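Local coordinates for glycosyl hydrolases family 31 family protein (Aspergillus niger, PDB 6DRU) that removes alpha-xylose from the non-reducing end of xyloglucan oligosaccharides as a glycoside hydrolase family 31 alpha-xylosidase, at residues 94-99 / 112-117; 137-142 / 216-221; 532-537 / 561-566; 490-495 / 538-543. One frame throughout, in Å; residues are numbered along the deposited sequence.

Contact 1: residues 94-99 / 112-117. With MAN (alpha-D-mannopyranose), chain I; MAN (alpha-D-mannopyranose), chain B.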
# COMPACT_ATOMS: atom_id res chain seq x y z
N GLY A 94 -8.77 -32.32 -10.26
CA GLY A 94 -9.13 -31.54 -11.43
C GLY A 94 -9.13 -30.04 -11.22
O GLY A 94 -10.07 -29.36 -11.64
N TYR A 95 -8.09 -29.51 -10.58
CA TYR A 95 -7.95 -28.07 -10.37
C TYR A 95 -6.75 -27.48 -11.10
O TYR A 95 -6.49 -26.28 -10.96
CB TYR A 95 -7.86 -27.75 -8.87
CG TYR A 95 -6.82 -28.57 -8.13
CD1 TYR A 95 -5.47 -28.26 -8.23
CD2 TYR A 95 -7.19 -29.64 -7.34
CE1 TYR A 95 -4.51 -29.00 -7.56
CE2 TYR A 95 -6.24 -30.38 -6.66
CZ TYR A 95 -4.91 -30.06 -6.78
OH TYR A 95 -3.96 -30.81 -6.10
N ARG A 96 -6.01 -28.29 -11.86
CA ARG A 96 -4.90 -27.82 -12.67
C ARG A 96 -5.24 -28.00 -14.14
O ARG A 96 -5.87 -28.99 -14.52
CB ARG A 96 -3.61 -28.57 -12.33
CG ARG A 96 -3.06 -28.24 -10.95
CD ARG A 96 -2.25 -26.95 -10.98
NE ARG A 96 -2.00 -26.45 -9.63
CZ ARG A 96 -2.72 -25.51 -9.04
NH1 ARG A 96 -3.75 -24.96 -9.68
NH2 ARG A 96 -2.42 -25.11 -7.81
N LEU A 97 -4.82 -27.05 -14.97
CA LEU A 97 -5.18 -27.03 -16.38
C LEU A 97 -4.02 -27.51 -17.24
O LEU A 97 -2.86 -27.23 -16.95
CB LEU A 97 -5.61 -25.62 -16.82
CG LEU A 97 -6.68 -24.93 -15.97
CD1 LEU A 97 -7.10 -23.62 -16.61
CD2 LEU A 97 -7.88 -25.84 -15.76
N SER A 98 -4.36 -28.23 -18.31
CA SER A 98 -3.39 -28.68 -19.31
C SER A 98 -4.07 -28.70 -20.66
O SER A 98 -5.25 -29.05 -20.76
CB SER A 98 -2.83 -30.07 -18.97
OG SER A 98 -3.85 -31.04 -18.94
N PHE A 99 -3.33 -28.32 -21.70
CA PHE A 99 -3.88 -28.15 -23.04
C PHE A 99 -3.11 -29.00 -24.04
O PHE A 99 -1.88 -28.92 -24.11
CB PHE A 99 -3.85 -26.68 -23.46
CG PHE A 99 -4.70 -25.79 -22.60
CD1 PHE A 99 -6.06 -25.65 -22.85
CD2 PHE A 99 -4.16 -25.11 -21.52
CE1 PHE A 99 -6.85 -24.84 -22.06
CE2 PHE A 99 -4.94 -24.30 -20.72
CZ PHE A 99 -6.29 -24.16 -20.99
N THR A 112 0.78 -26.67 -23.61
CA THR A 112 1.29 -26.16 -22.34
C THR A 112 0.31 -26.54 -21.25
O THR A 112 -0.87 -26.79 -21.50
CB THR A 112 1.48 -24.63 -22.37
OG1 THR A 112 1.95 -24.19 -21.09
CG2 THR A 112 0.16 -23.94 -22.69
N ASN A 113 0.82 -26.59 -20.02
CA ASN A 113 0.00 -26.76 -18.83
C ASN A 113 0.43 -25.74 -17.79
O ASN A 113 1.40 -25.00 -17.97
CB ASN A 113 0.08 -28.19 -18.28
CG ASN A 113 1.51 -28.68 -18.07
OD1 ASN A 113 2.44 -27.88 -17.96
ND2 ASN A 113 1.68 -29.99 -18.03
N GLU A 114 -0.31 -25.69 -16.68
CA GLU A 114 0.05 -24.79 -15.60
C GLU A 114 1.32 -25.29 -14.92
O GLU A 114 1.41 -26.46 -14.53
CB GLU A 114 -1.09 -24.69 -14.59
CG GLU A 114 -2.43 -24.31 -15.20
CD GLU A 114 -3.49 -23.98 -14.17
OE1 GLU A 114 -3.66 -24.77 -13.21
OE2 GLU A 114 -4.16 -22.93 -14.31
N TYR A 115 2.31 -24.40 -14.81
CA TYR A 115 3.60 -24.77 -14.24
C TYR A 115 3.46 -25.14 -12.78
O TYR A 115 3.49 -24.27 -11.90
CB TYR A 115 4.60 -23.62 -14.40
CG TYR A 115 5.99 -23.94 -13.93
CD1 TYR A 115 6.85 -24.72 -14.70
CD2 TYR A 115 6.46 -23.48 -12.70
CE1 TYR A 115 8.13 -25.02 -14.27
CE2 TYR A 115 7.74 -23.78 -12.27
CZ TYR A 115 8.57 -24.55 -13.05
OH TYR A 115 9.84 -24.84 -12.62
N ALA A 116 3.30 -26.43 -12.50
CA ALA A 116 3.14 -26.93 -11.13
C ALA A 116 3.87 -28.25 -10.96
O ALA A 116 3.26 -29.31 -10.82
CB ALA A 116 1.65 -27.07 -10.78
N PRO A 117 5.21 -28.21 -10.95
CA PRO A 117 5.96 -29.38 -10.47
C PRO A 117 5.78 -29.55 -8.97
O PRO A 117 5.10 -28.74 -8.33
CB PRO A 117 7.42 -29.05 -10.84
CG PRO A 117 7.45 -27.58 -10.97
CD PRO A 117 6.11 -27.17 -11.48
C1 MAN I . 4.57 -32.00 -15.59
C2 MAN I . 3.61 -31.60 -14.49
C3 MAN I . 3.25 -30.14 -14.65
C4 MAN I . 4.49 -29.29 -14.79
C5 MAN I . 5.40 -29.89 -15.85
C6 MAN I . 6.67 -29.07 -15.93
O2 MAN I . 4.23 -31.80 -13.24
O3 MAN I . 2.53 -29.70 -13.52
O4 MAN I . 4.13 -27.99 -15.18
O5 MAN I . 5.73 -31.21 -15.50
O6 MAN I . 7.57 -29.50 -14.93
C1 MAN B . 5.38 -33.14 -19.94
C2 MAN B . 5.19 -32.22 -18.75
C3 MAN B . 4.21 -32.82 -17.77
C4 MAN B . 2.97 -33.30 -18.48
C5 MAN B . 3.39 -34.21 -19.62
C6 MAN B . 2.17 -34.78 -20.31
O2 MAN B . 4.71 -30.96 -19.19
O3 MAN B . 3.85 -31.84 -16.82
O4 MAN B . 2.15 -34.00 -17.58
O5 MAN B . 4.15 -33.47 -20.53
O6 MAN B . 2.56 -35.82 -21.17
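Glu114 folds back over Leu97 and Arg96, and no other residue of the two segments is covered as much. Its CG stands anti to the carbonyl carbon (chi1 -53°), and the chain runs on extended beyond CG, bringing the carboxylate to the backbone at Leu97. OE1 accepts from Leu97 N at 3.1 Å, with the donor above the carboxylate plane. The same oxygen forms a salt bridge to Arg96 NH1 at 3.5 Å, the two side chains crossing at about a right angle, and a second salt bridge to Arg124. A long acid suits this place because it meets a backbone N-H and two guanidinium groups at once. Leu97 CG lies 3.6 Å from OE2 of Glu114. The backbones join through Glu114 N to Leu97 O at 3.0 Å and Phe99 N to Thr112 O at 2.9 Å, while Ser98 and Asn113 face each other as a non-hydrogen-bonded pair. The sugar side is looser. There Asn113 donates through ND2 to O3 of one mannose at 3.1 Å and pairs through OD1 with Ser142, and Ala116 N donates to O4 of a second mannose at 3.2 Å. Tyr95 and Arg96, both opposite Thr86, form a classic beta bulge where the chain leads into the antiparallel beta hairpin of strands 98-102 and 108-113.

Contact 2: residues 137-142 / 216-221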
# COMPACT_ATOMS: atom_id res chain seq x y z
N ALA A 137 -1.67 -10.43 -9.84
CA ALA A 137 -1.77 -11.81 -10.29
C ALA A 137 -0.49 -12.23 -10.99
O ALA A 137 0.11 -11.45 -11.73
CB ALA A 137 -2.96 -11.99 -11.23
N GLU A 138 -0.08 -13.47 -10.75
CA GLU A 138 1.07 -14.08 -11.40
C GLU A 138 0.66 -15.48 -11.86
O GLU A 138 0.50 -16.37 -11.03
CB GLU A 138 2.27 -14.13 -10.46
CG GLU A 138 2.84 -12.76 -10.12
CD GLU A 138 3.86 -12.82 -9.00
OE1 GLU A 138 3.56 -12.33 -7.88
OE2 GLU A 138 4.97 -13.35 -9.23
N PHE A 139 0.51 -15.66 -13.16
CA PHE A 139 0.10 -16.93 -13.74
C PHE A 139 1.27 -17.54 -14.50
O PHE A 139 1.89 -16.88 -15.34
CB PHE A 139 -1.10 -16.75 -14.67
CG PHE A 139 -2.42 -16.81 -13.95
CD1 PHE A 139 -2.62 -16.10 -12.77
CD2 PHE A 139 -3.47 -17.57 -14.45
CE1 PHE A 139 -3.84 -16.16 -12.11
CE2 PHE A 139 -4.68 -17.62 -13.80
CZ PHE A 139 -4.87 -16.92 -12.62
N SER A 140 1.58 -18.80 -14.19
CA SER A 140 2.75 -19.49 -14.72
C SER A 140 2.34 -20.69 -15.55
O SER A 140 1.47 -21.47 -15.15
CB SER A 140 3.67 -19.93 -13.58
OG SER A 140 4.10 -18.81 -12.81
N PHE A 141 2.99 -20.85 -16.70
CA PHE A 141 2.75 -21.97 -17.60
C PHE A 141 4.08 -22.62 -17.95
O PHE A 141 5.12 -21.96 -17.99
CB PHE A 141 2.03 -21.52 -18.88
CG PHE A 141 0.81 -20.68 -18.64
CD1 PHE A 141 0.90 -19.30 -18.54
CD2 PHE A 141 -0.44 -21.27 -18.51
CE1 PHE A 141 -0.23 -18.53 -18.32
CE2 PHE A 141 -1.57 -20.50 -18.29
CZ PHE A 141 -1.46 -19.13 -18.19
N SER A 142 4.04 -23.93 -18.20
CA SER A 142 5.26 -24.66 -18.49
C SER A 142 5.79 -24.30 -19.88
O SER A 142 5.05 -23.87 -20.76
CB SER A 142 5.01 -26.17 -18.41
OG SER A 142 4.08 -26.59 -19.39
N VAL A 216 -8.54 -12.34 -13.97
CA VAL A 216 -7.54 -12.82 -14.92
C VAL A 216 -8.27 -13.45 -16.10
O VAL A 216 -9.28 -14.14 -15.92
CB VAL A 216 -6.58 -13.82 -14.26
CG1 VAL A 216 -5.50 -14.26 -15.23
CG2 VAL A 216 -5.95 -13.20 -13.02
N ASP A 217 -7.76 -13.21 -17.31
CA ASP A 217 -8.45 -13.63 -18.52
C ASP A 217 -7.43 -13.89 -19.61
O ASP A 217 -6.65 -13.00 -19.96
CB ASP A 217 -9.45 -12.55 -18.97
CG ASP A 217 -10.31 -12.98 -20.14
OD1 ASP A 217 -10.23 -14.16 -20.55
OD2 ASP A 217 -11.08 -12.14 -20.65
N TYR A 218 -7.42 -15.11 -20.15
CA TYR A 218 -6.56 -15.43 -21.27
C TYR A 218 -7.25 -16.43 -22.19
O TYR A 218 -8.20 -17.11 -21.81
CB TYR A 218 -5.19 -15.97 -20.81
CG TYR A 218 -5.22 -17.31 -20.09
CD1 TYR A 218 -5.19 -18.51 -20.79
CD2 TYR A 218 -5.22 -17.37 -18.70
CE1 TYR A 218 -5.19 -19.72 -20.14
CE2 TYR A 218 -5.22 -18.58 -18.04
CZ TYR A 218 -5.21 -19.75 -18.76
OH TYR A 218 -5.21 -20.97 -18.10
N VAL A 219 -6.76 -16.50 -23.43
CA VAL A 219 -7.29 -17.37 -24.47
C VAL A 219 -6.13 -18.11 -25.11
O VAL A 219 -5.08 -17.52 -25.40
CB VAL A 219 -8.08 -16.58 -25.54
CG1 VAL A 219 -8.61 -17.52 -26.61
CG2 VAL A 219 -9.21 -15.80 -24.91
N ILE A 220 -6.30 -19.42 -25.32
CA ILE A 220 -5.30 -20.25 -25.98
C ILE A 220 -5.96 -20.94 -27.17
O ILE A 220 -7.06 -21.49 -27.05
CB ILE A 220 -4.67 -21.27 -25.02
CG1 ILE A 220 -3.62 -22.13 -25.74
CG2 ILE A 220 -5.73 -22.15 -24.37
CD1 ILE A 220 -2.83 -23.02 -24.81
N VAL A 221 -5.29 -20.89 -28.32
CA VAL A 221 -5.80 -21.47 -29.56
C VAL A 221 -4.71 -22.32 -30.18
O VAL A 221 -3.54 -21.93 -30.20
CB VAL A 221 -6.29 -20.39 -30.54
CG1 VAL A 221 -5.20 -19.37 -30.81
CG2 VAL A 221 -6.78 -21.02 -31.84
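Val216, Tyr218 and Phe139 bury the most surface here, and they meet as side chains reaching across from two separate sheets. Val216 comes tip to tip with Phe139: its CG1, anti to the backbone N (chi1 -177°), sits over the centre of the phenyl ring, 3.7 Å from the centroid, a CH-pi contact. Its other branch, CG2, lies between Ala137 CB and Phe139 CE1. A beta-branched valine suits the spot because each methyl finds a different partner, and the small Ala137 leaves the approach close. Tyr218 crosses Phe139 at about a right angle, CE2 to CD2 of Phe139 being 4.1 Å. Its face also receives the edge of Phe141 in a T-shaped stack, with centroids 5.2 Å apart and planes at 81°. Phe189 of strand 187-191 adds a third ring, meeting both Tyr218 and Phe141. Phe139 and Val216 also touch Trp191 of that strand. The axes of 137-142 and 216-221 run in similar directions, approach to 9.6 Å and cross at -30°. Alternate residues thus fill the space between the sheets, the aligned face-to-face packing of a beta sandwich, as in the N-terminal domain of family 31 glycosidases.

Contact 3: residues 532-537 / 561-566. With MAN (alpha-D-mannopyranose), chain C; BMA (beta-D-mannopyranose), chain D; NAG (2-acetamido-2-deoxy-beta-D-glucopyranose), chain E.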
# COMPACT_ATOMS: atom_id res chain seq x y z
N ILE A 532 21.90 15.51 -44.72
CA ILE A 532 21.48 15.25 -46.10
C ILE A 532 22.47 15.78 -47.13
O ILE A 532 22.31 15.50 -48.32
CB ILE A 532 20.09 15.86 -46.36
CG1 ILE A 532 20.12 17.38 -46.16
CG2 ILE A 532 19.05 15.24 -45.44
CD1 ILE A 532 18.91 18.09 -46.71
N ASP A 533 23.48 16.54 -46.70
CA ASP A 533 24.49 17.06 -47.61
C ASP A 533 25.76 16.22 -47.62
O ASP A 533 26.65 16.49 -48.44
CB ASP A 533 24.83 18.51 -47.25
CG ASP A 533 23.67 19.46 -47.49
OD1 ASP A 533 22.95 19.27 -48.49
OD2 ASP A 533 23.49 20.40 -46.68
N THR A 534 25.88 15.23 -46.74
CA THR A 534 27.07 14.40 -46.80
C THR A 534 26.81 13.15 -47.63
O THR A 534 25.69 12.61 -47.61
CB THR A 534 27.51 13.98 -45.40
OG1 THR A 534 26.52 13.12 -44.81
CG2 THR A 534 27.72 15.20 -44.51
N PRO A 535 27.81 12.68 -48.39
CA PRO A 535 27.63 11.44 -49.15
C PRO A 535 27.39 10.23 -48.27
O PRO A 535 26.75 9.27 -48.71
CB PRO A 535 28.94 11.32 -49.94
CG PRO A 535 29.53 12.69 -49.94
CD PRO A 535 29.12 13.30 -48.63
N GLU A 536 27.90 10.25 -47.03
CA GLU A 536 27.74 9.10 -46.14
C GLU A 536 26.27 8.86 -45.83
O GLU A 536 25.78 7.73 -45.95
CB GLU A 536 28.53 9.32 -44.85
CG GLU A 536 30.04 9.27 -45.00
CD GLU A 536 30.64 10.58 -45.49
OE1 GLU A 536 29.87 11.49 -45.87
OE2 GLU A 536 31.88 10.71 -45.47
N TYR A 537 25.54 9.90 -45.43
CA TYR A 537 24.13 9.73 -45.10
C TYR A 537 23.26 9.63 -46.34
O TYR A 537 22.22 8.97 -46.31
CB TYR A 537 23.64 10.89 -44.23
CG TYR A 537 22.18 10.73 -43.87
CD1 TYR A 537 21.77 9.73 -43.00
CD2 TYR A 537 21.21 11.56 -44.42
CE1 TYR A 537 20.44 9.57 -42.67
CE2 TYR A 537 19.88 11.40 -44.11
CZ TYR A 537 19.50 10.41 -43.23
OH TYR A 537 18.17 10.24 -42.91
N THR A 561 19.76 17.08 -40.43
CA THR A 561 20.70 18.18 -40.37
C THR A 561 21.30 18.40 -41.76
O THR A 561 21.16 17.55 -42.65
CB THR A 561 21.80 17.93 -39.32
OG1 THR A 561 22.74 19.01 -39.34
CG2 THR A 561 22.51 16.62 -39.58
N CYS A 562 21.94 19.54 -41.95
CA CYS A 562 22.39 19.91 -43.29
C CYS A 562 23.41 21.04 -43.19
O CYS A 562 23.57 21.68 -42.15
CB CYS A 562 21.20 20.32 -44.18
SG CYS A 562 20.22 21.73 -43.57
N TYR A 563 24.11 21.26 -44.30
CA TYR A 563 25.04 22.38 -44.42
C TYR A 563 24.40 23.62 -45.03
O TYR A 563 24.89 24.73 -44.79
CB TYR A 563 26.25 21.98 -45.28
CG TYR A 563 27.16 20.94 -44.66
CD1 TYR A 563 27.35 20.89 -43.29
CD2 TYR A 563 27.83 20.02 -45.45
CE1 TYR A 563 28.19 19.94 -42.72
CE2 TYR A 563 28.66 19.07 -44.90
CZ TYR A 563 28.84 19.03 -43.53
OH TYR A 563 29.68 18.08 -42.98
N PHE A 564 23.33 23.46 -45.81
CA PHE A 564 22.64 24.57 -46.45
C PHE A 564 21.15 24.44 -46.18
O PHE A 564 20.56 23.38 -46.45
CB PHE A 564 22.92 24.61 -47.95
CG PHE A 564 24.36 24.36 -48.30
CD1 PHE A 564 25.34 25.29 -47.98
CD2 PHE A 564 24.74 23.19 -48.93
CE1 PHE A 564 26.66 25.06 -48.29
CE2 PHE A 564 26.06 22.95 -49.25
CZ PHE A 564 27.02 23.89 -48.93
N GLN A 565 20.54 25.51 -45.67
CA GLN A 565 19.15 25.49 -45.24
C GLN A 565 18.38 26.64 -45.87
O GLN A 565 18.88 27.77 -45.94
CB GLN A 565 19.07 25.59 -43.71
CG GLN A 565 17.80 25.03 -43.11
CD GLN A 565 17.82 25.07 -41.60
OE1 GLN A 565 18.85 24.78 -40.98
NE2 GLN A 565 16.70 25.43 -40.99
N ASP A 566 17.16 26.35 -46.34
CA ASP A 566 16.30 27.34 -46.97
C ASP A 566 14.88 27.26 -46.43
O ASP A 566 13.92 27.64 -47.12
CB ASP A 566 16.31 27.19 -48.49
CG ASP A 566 15.92 25.79 -48.94
OD1 ASP A 566 15.76 24.90 -48.07
OD2 ASP A 566 15.77 25.57 -50.16
C1 MAN C . 21.37 30.96 -45.08
C2 MAN C . 22.62 30.45 -45.75
C3 MAN C . 22.67 28.94 -45.61
C4 MAN C . 22.50 28.56 -44.16
C5 MAN C . 21.28 29.23 -43.59
C6 MAN C . 21.14 28.87 -42.13
O2 MAN C . 23.76 31.01 -45.13
O3 MAN C . 23.91 28.46 -46.09
O4 MAN C . 22.36 27.16 -44.07
O5 MAN C . 21.40 30.63 -43.71
O6 MAN C . 19.93 29.38 -41.62
C1 BMA D . 16.73 31.81 -46.63
C2 BMA D . 17.94 30.89 -46.42
C3 BMA D . 19.18 31.74 -46.17
C4 BMA D . 19.34 32.82 -47.25
C5 BMA D . 18.05 33.64 -47.38
C6 BMA D . 18.10 34.66 -48.50
O2 BMA D . 18.18 30.13 -47.60
O3 BMA D . 20.36 30.94 -46.09
O4 BMA D . 20.41 33.68 -46.92
O5 BMA D . 16.96 32.74 -47.66
O6 BMA D . 17.89 33.99 -49.73
C1 NAG E . 11.71 31.08 -46.49
C2 NAG E . 12.39 31.67 -47.71
C3 NAG E . 13.82 31.27 -47.84
C4 NAG E . 14.55 31.33 -46.52
C5 NAG E . 13.76 30.61 -45.45
C6 NAG E . 14.46 30.68 -44.11
C7 NAG E . 10.71 32.14 -49.44
C8 NAG E . 9.94 31.70 -50.67
N2 NAG E . 11.67 31.27 -48.86
O3 NAG E . 14.43 32.09 -48.80
O4 NAG E . 15.81 30.71 -46.65
O5 NAG E . 12.51 31.24 -45.35
O6 NAG E . 14.32 31.98 -43.58
O7 NAG E . 10.51 33.23 -48.95
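Asp533 carries its CG anti to the carbonyl carbon (chi1 -67°), which sets CG beside the loop, with OD2 reaching Tyr563 N and Phe564 N. OD2 does the work. It accepts from Tyr563 N at 2.6 Å through its anti lone pair and from Phe564 N at 3.2 Å, nearly along its C-O axis, so that one oxygen grips two successive amides. A short acid suits a loop that presents two successive N-H groups to it. The phenyl ring of Phe564 crosses the carboxylate obliquely, CD2 lying 3.8 Å from OD2. On the flank, Ile532 places CG1 against Cys562 CB at 3.7 Å, an apolar touch beside the disulfide from Cys562 to Cys570, while Ile532 N donates to Thr561 O at 3.0 Å. Thr534 has a double role. It is the N-cap of helix 535-548, where OG1 accepts a weak bond from Tyr537 N and also pairs with Asn531 O, and its CG2 lies 3.8 Å from Tyr563 OH. A bound glucose touches both Thr534 and Tyr563, and is perhaps part of the hydrolysed xyloglucan product. Farther along, Gln565 N donates to O4 of a glycan mannose at 2.9 Å. With two amides converging on a single carboxylate oxygen, Asp533 is probably ionised, and its charge would strengthen the two bonds that join the disulfide-bonded loop to the residues leading into the helix.

Contact 4: residues 490-495 / 538-543. With NAG (2-acetamido-2-deoxy-beta-D-glucopyranose), chain F.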
# COMPACT_ATOMS: atom_id res chain seq x y z
N SER A 490 19.56 7.75 -37.03
CA SER A 490 19.89 7.65 -38.46
C SER A 490 21.31 7.10 -38.62
O SER A 490 22.26 7.81 -38.96
CB SER A 490 19.73 9.00 -39.14
OG SER A 490 18.38 9.45 -39.07
N VAL A 491 21.44 5.80 -38.37
CA VAL A 491 22.69 5.07 -38.56
C VAL A 491 22.37 3.74 -39.22
O VAL A 491 21.22 3.34 -39.34
CB VAL A 491 23.45 4.85 -37.23
CG1 VAL A 491 24.02 6.16 -36.71
CG2 VAL A 491 22.53 4.21 -36.20
N TRP A 492 23.43 3.04 -39.64
CA TRP A 492 23.26 1.80 -40.39
C TRP A 492 22.68 0.70 -39.51
O TRP A 492 21.80 -0.05 -39.96
CB TRP A 492 24.59 1.36 -41.00
CG TRP A 492 24.95 2.14 -42.21
CD1 TRP A 492 25.85 3.16 -42.30
CD2 TRP A 492 24.41 1.97 -43.53
NE1 TRP A 492 25.91 3.64 -43.59
CE2 TRP A 492 25.04 2.92 -44.36
CE3 TRP A 492 23.46 1.11 -44.09
CZ2 TRP A 492 24.75 3.04 -45.72
CZ3 TRP A 492 23.17 1.22 -45.44
CH2 TRP A 492 23.81 2.18 -46.24
N ASP A 493 23.15 0.58 -38.27
CA ASP A 493 22.67 -0.49 -37.40
C ASP A 493 21.18 -0.39 -37.15
O ASP A 493 20.50 -1.42 -37.01
CB ASP A 493 23.44 -0.48 -36.08
CG ASP A 493 23.09 -1.65 -35.18
OD1 ASP A 493 22.95 -2.78 -35.70
OD2 ASP A 493 22.95 -1.44 -33.96
N THR A 494 20.64 0.83 -37.10
CA THR A 494 19.21 1.01 -36.85
C THR A 494 18.38 0.42 -37.98
O THR A 494 17.33 -0.19 -37.73
CB THR A 494 18.90 2.49 -36.65
OG1 THR A 494 19.57 2.97 -35.48
CG2 THR A 494 17.41 2.70 -36.50
N LEU A 495 18.82 0.61 -39.22
CA LEU A 495 18.06 0.09 -40.35
C LEU A 495 17.92 -1.43 -40.28
O LEU A 495 16.89 -1.98 -40.67
CB LEU A 495 18.72 0.51 -41.66
CG LEU A 495 18.30 -0.21 -42.94
CD1 LEU A 495 16.89 0.18 -43.33
CD2 LEU A 495 19.27 0.10 -44.07
N ARG A 538 23.66 10.27 -47.44
CA ARG A 538 22.93 10.10 -48.70
C ARG A 538 22.88 8.63 -49.10
O ARG A 538 21.86 8.16 -49.63
CB ARG A 538 23.57 10.94 -49.79
CG ARG A 538 23.20 12.41 -49.74
CD ARG A 538 24.16 13.24 -50.57
NE ARG A 538 23.62 14.57 -50.86
CZ ARG A 538 24.24 15.48 -51.60
NH1 ARG A 538 25.44 15.21 -52.12
NH2 ARG A 538 23.68 16.65 -51.83
N GLU A 539 23.97 7.89 -48.87
CA GLU A 539 23.96 6.46 -49.14
C GLU A 539 22.97 5.73 -48.23
O GLU A 539 22.17 4.92 -48.70
CB GLU A 539 25.37 5.88 -48.96
CG GLU A 539 25.47 4.39 -49.24
CD GLU A 539 26.78 3.80 -48.76
OE1 GLU A 539 27.52 4.50 -48.03
OE2 GLU A 539 27.07 2.63 -49.11
N LEU A 540 23.01 6.04 -46.93
CA LEU A 540 22.11 5.39 -45.98
C LEU A 540 20.65 5.68 -46.32
O LEU A 540 19.81 4.78 -46.26
CB LEU A 540 22.44 5.85 -44.56
CG LEU A 540 21.50 5.36 -43.46
CD1 LEU A 540 21.39 3.84 -43.45
CD2 LEU A 540 21.96 5.87 -42.10
N TYR A 541 20.33 6.93 -46.66
CA TYR A 541 18.94 7.29 -46.92
C TYR A 541 18.40 6.56 -48.15
O TYR A 541 17.26 6.09 -48.14
CB TYR A 541 18.80 8.80 -47.09
CG TYR A 541 17.37 9.22 -47.37
CD1 TYR A 541 16.45 9.32 -46.34
CD2 TYR A 541 16.95 9.49 -48.67
CE1 TYR A 541 15.14 9.70 -46.59
CE2 TYR A 541 15.64 9.87 -48.92
CZ TYR A 541 14.75 9.97 -47.88
OH TYR A 541 13.44 10.34 -48.13
N VAL A 542 19.21 6.46 -49.21
CA VAL A 542 18.73 5.81 -50.43
C VAL A 542 18.51 4.32 -50.19
O VAL A 542 17.54 3.74 -50.69
CB VAL A 542 19.72 6.07 -51.58
CG1 VAL A 542 19.39 5.20 -52.77
CG2 VAL A 542 19.69 7.54 -51.98
N ARG A 543 19.38 3.69 -49.40
CA ARG A 543 19.14 2.31 -49.00
C ARG A 543 17.86 2.20 -48.18
O ARG A 543 17.06 1.27 -48.38
CB ARG A 543 20.33 1.78 -48.20
CG ARG A 543 21.63 1.68 -48.98
CD ARG A 543 21.54 0.63 -50.07
NE ARG A 543 22.86 0.25 -50.56
CZ ARG A 543 23.07 -0.64 -51.52
NH1 ARG A 543 22.04 -1.25 -52.10
NH2 ARG A 543 24.30 -0.93 -51.91
C1 NAG F . 24.92 -5.89 -34.15
C2 NAG F . 25.47 -6.07 -32.75
C3 NAG F . 25.68 -4.77 -32.05
C4 NAG F . 26.43 -3.79 -32.93
C5 NAG F . 25.76 -3.68 -34.28
C6 NAG F . 26.56 -2.76 -35.17
C7 NAG F . 24.94 -8.18 -31.60
C8 NAG F . 23.97 -9.02 -30.79
N2 NAG F . 24.58 -6.86 -31.99
O3 NAG F . 26.36 -5.01 -30.84
O4 NAG F . 26.43 -2.53 -32.31
O5 NAG F . 25.69 -4.96 -34.87
O6 NAG F . 27.87 -3.26 -35.33
O7 NAG F . 26.02 -8.63 -31.91
O HOH W 1 27.61 5.59 -45.08
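The backbones of 490-495 and 538-543 come nearest at Trp492 and Leu540, with 6.7 Å between their CA atoms, where the N-terminal end of helix 492-508 meets the middle of helix 535-548. Trp492 lays its indole across the second helix, sliding past Leu540 in the opposite direction. Leu540 CD1 stands over one face of the six-membered ring, 3.5 Å from its centroid and 15° off the normal, a CH-pi contact. In the leucine, CG stands anti to the backbone N (chi1 175°), and from it CD1 reaches the ring; its other methyl, CD2, lies 3.6 Å from Val491 C. Leu495 CD2 closes on Leu540 CD1 at 4.3 Å. Both helices belong to the family 31 TIM barrel, and the indole sits where that barrel meets the C-terminal domain: Trp492 and Glu539 both touch Pro657. A broad flat ring suits such a seam, since face and rim serve different neighbours. In the ring plane, Arg543 CG meets the edge at CH2, 3.5 Å away, which uses the aliphatic part of the arginine while NH2 bonds to Ala696 O. Glu539 CG lies at the same rim. A water bridges the polar ends, accepting from Trp492 NE1 at 3.0 Å and donating to Glu539 OE1 at 3.1 Å, and the other oxygen of Glu539, OE2, accepts from Asn658 N.

The four contacts form two neighbouring pairs on opposite sides of the chain's centre. Contacts 1 and 2 have centres 10 Å apart and touch directly: Tyr115 N and Ser140 O, 3.1 Å apart, probably form a hydrogen bond, and Leu97 CD1 packs on Tyr218 OH at 3.6 Å, so the glycan-contacting hairpin is bonded to strand 135-142 and packs on strand 216-222. Contacts 3 and 4, 14 Å apart by centres, share helix 535-548, and Tyr537 CE1 packs on Ser490 CB. In contact 4 the side chain of Ser490 lies about 10 Å from that of Asp487, the proton donor; in contact 3, the side chain of Thr561 is about 12 Å from the bound xylose. Centres of contacts 1 and 3 are 60 Å apart.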